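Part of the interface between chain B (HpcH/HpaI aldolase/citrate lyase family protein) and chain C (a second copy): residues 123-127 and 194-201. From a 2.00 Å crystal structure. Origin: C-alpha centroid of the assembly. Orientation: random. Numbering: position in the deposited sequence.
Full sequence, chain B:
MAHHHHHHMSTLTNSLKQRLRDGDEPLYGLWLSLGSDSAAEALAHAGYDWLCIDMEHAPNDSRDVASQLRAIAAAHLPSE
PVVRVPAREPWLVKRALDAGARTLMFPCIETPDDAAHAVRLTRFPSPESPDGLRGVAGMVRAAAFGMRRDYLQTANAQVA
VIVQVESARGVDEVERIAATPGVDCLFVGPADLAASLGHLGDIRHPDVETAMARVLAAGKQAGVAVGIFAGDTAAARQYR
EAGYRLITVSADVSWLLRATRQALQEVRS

Chain B, residues 123-127: RFPSP
Chain C, residues 194-201: AASLGHLG

How are the two backbones laid out? Chain B runs extended, without helix or strand: F124(B) at phi/psi -60/142, P125(B) at -66/123, S126(B) at -160/169. In chain C a helix that begins earlier in the chain runs through A195(C) (-61/-48) and S196(C) (-64/-28); L197(C) leaves helical angles at -91/11, G198(C) turns at 85/16, H199(C) follows at -127/47 and L200(C) extends at -48/128. The CA of P125(B) lies 6.0 Å from that of A195(C), and the CA of S126(B) 6.7 Å from that of L200(C).

What holds the turn that brings L200(C) to chain B? The amide N of H199(C) donates to A194(C) O at 2.7 Å, and G198(C) N to A195(C) O at 3.0 Å. At its positive phi, G198(C) has no room for a CB, which would jam against the preceding carbonyl.

Which side chains pack together, and against what? P125(B) and L200(C) point toward the opposing stretch and bury the largest areas. The proline, C-gamma endo, sets CG 3.6 Å from A195(C) CB; the same CG also packs on A195(C) O at 3.4 Å. L200(C), chi1 t and chi2 p, brings CD2 to 3.8 Å from F124(B) CB and 4.2 Å from S126(B) CB, and packs CD2 on P125(B) O at 3.5 Å. F124(B), chi1 m and chi2 -51°, starts sideways but its ring leads away, with L200(C) CD1 oblique to it. S126(B) has chi1 p.

How are the polar backbone groups satisfied across the gap? No direct hydrogen bond joins the stretches; one water links them instead. It donates to P125(B) O at 2.8 Å and to A195(C) O at 2.5 Å, and accepts a weak bond from L200(C) N at 3.1 Å. A195(C) O thus receives both this water and the G198(C) amide, while the proline ring packs against it.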

# COMPACT_ATOMS: atom_id res chain seq x y z
N ARG B 123 -15.38 -11.93 -24.30
CA ARG B 123 -16.49 -11.48 -25.12
C ARG B 123 -17.82 -11.48 -24.34
O ARG B 123 -18.19 -12.47 -23.75
CB ARG B 123 -16.64 -12.42 -26.32
CG ARG B 123 -15.47 -12.39 -27.29
CD ARG B 123 -15.21 -10.99 -27.73
NE ARG B 123 -14.49 -10.89 -29.02
CZ ARG B 123 -13.17 -10.89 -29.19
NH1 ARG B 123 -12.29 -11.05 -28.19
NH2 ARG B 123 -12.71 -10.78 -30.43
N PHE B 124 -18.51 -10.36 -24.34
CA PHE B 124 -19.91 -10.37 -23.89
C PHE B 124 -20.70 -11.31 -24.81
O PHE B 124 -20.42 -11.35 -26.01
CB PHE B 124 -20.51 -8.97 -23.97
CG PHE B 124 -19.94 -8.03 -22.97
CD1 PHE B 124 -19.87 -8.39 -21.64
CD2 PHE B 124 -19.47 -6.78 -23.36
CE1 PHE B 124 -19.33 -7.53 -20.71
CE2 PHE B 124 -18.93 -5.92 -22.43
CZ PHE B 124 -18.86 -6.31 -21.10
N PRO B 125 -21.65 -12.07 -24.24
CA PRO B 125 -22.48 -12.91 -25.09
C PRO B 125 -23.36 -12.05 -25.99
O PRO B 125 -24.15 -11.24 -25.52
CB PRO B 125 -23.33 -13.71 -24.11
CG PRO B 125 -23.33 -12.93 -22.87
CD PRO B 125 -22.08 -12.11 -22.83
N SER B 126 -23.23 -12.27 -27.28
CA SER B 126 -23.80 -11.37 -28.28
C SER B 126 -23.94 -12.12 -29.61
O SER B 126 -23.40 -13.23 -29.76
CB SER B 126 -22.86 -10.18 -28.42
OG SER B 126 -21.60 -10.65 -28.86
N PRO B 127 -24.65 -11.51 -30.59
CA PRO B 127 -24.86 -12.24 -31.85
C PRO B 127 -23.58 -12.73 -32.51
O PRO B 127 -23.49 -13.90 -32.89
CB PRO B 127 -25.59 -11.20 -32.71
CG PRO B 127 -26.36 -10.42 -31.71
CD PRO B 127 -25.38 -10.24 -30.58
N ALA C 194 -29.68 -11.68 -17.96
CA ALA C 194 -30.06 -11.23 -19.31
C ALA C 194 -29.05 -11.62 -20.40
O ALA C 194 -29.46 -12.14 -21.48
CB ALA C 194 -30.26 -9.72 -19.34
N ALA C 195 -27.77 -11.38 -20.12
CA ALA C 195 -26.71 -11.63 -21.09
C ALA C 195 -26.69 -13.10 -21.44
O ALA C 195 -26.70 -13.47 -22.62
CB ALA C 195 -25.36 -11.15 -20.55
N SER C 196 -26.73 -13.92 -20.40
CA SER C 196 -26.64 -15.37 -20.52
C SER C 196 -27.81 -16.00 -21.28
O SER C 196 -27.63 -17.02 -21.92
CB SER C 196 -26.46 -16.02 -19.11
OG SER C 196 -26.22 -17.43 -19.18
N LEU C 197 -28.98 -15.37 -21.25
CA LEU C 197 -30.16 -15.88 -21.91
C LEU C 197 -30.27 -15.33 -23.32
O LEU C 197 -31.30 -15.51 -23.95
CB LEU C 197 -31.45 -15.50 -21.15
CG LEU C 197 -31.55 -16.05 -19.70
CD1 LEU C 197 -32.80 -15.56 -18.98
CD2 LEU C 197 -31.51 -17.57 -19.72
N GLY C 198 -29.21 -14.70 -23.81
CA GLY C 198 -29.22 -14.08 -25.16
C GLY C 198 -29.76 -12.68 -25.29
O GLY C 198 -30.07 -12.24 -26.42
N HIS C 199 -29.90 -11.96 -24.16
CA HIS C 199 -30.54 -10.64 -24.15
C HIS C 199 -29.67 -9.59 -23.49
O HIS C 199 -30.13 -8.82 -22.66
CB HIS C 199 -31.89 -10.75 -23.42
CG HIS C 199 -32.82 -11.71 -24.09
ND1 HIS C 199 -33.36 -11.45 -25.33
CD2 HIS C 199 -33.27 -12.93 -23.72
CE1 HIS C 199 -34.11 -12.48 -25.70
NE2 HIS C 199 -34.08 -13.38 -24.73
N LEU C 200 -28.39 -9.56 -23.90
CA LEU C 200 -27.40 -8.61 -23.38
C LEU C 200 -27.97 -7.23 -23.40
O LEU C 200 -28.46 -6.78 -24.42
CB LEU C 200 -26.14 -8.63 -24.25
CG LEU C 200 -24.94 -7.70 -23.98
CD1 LEU C 200 -24.19 -8.14 -22.74
CD2 LEU C 200 -23.97 -7.80 -25.17
N GLY C 201 -27.89 -6.54 -22.26
CA GLY C 201 -28.34 -5.19 -22.15
C GLY C 201 -29.85 -5.01 -22.12
O GLY C 201 -30.30 -3.90 -22.10
O HOH W 1 -26.66 -11.99 -24.58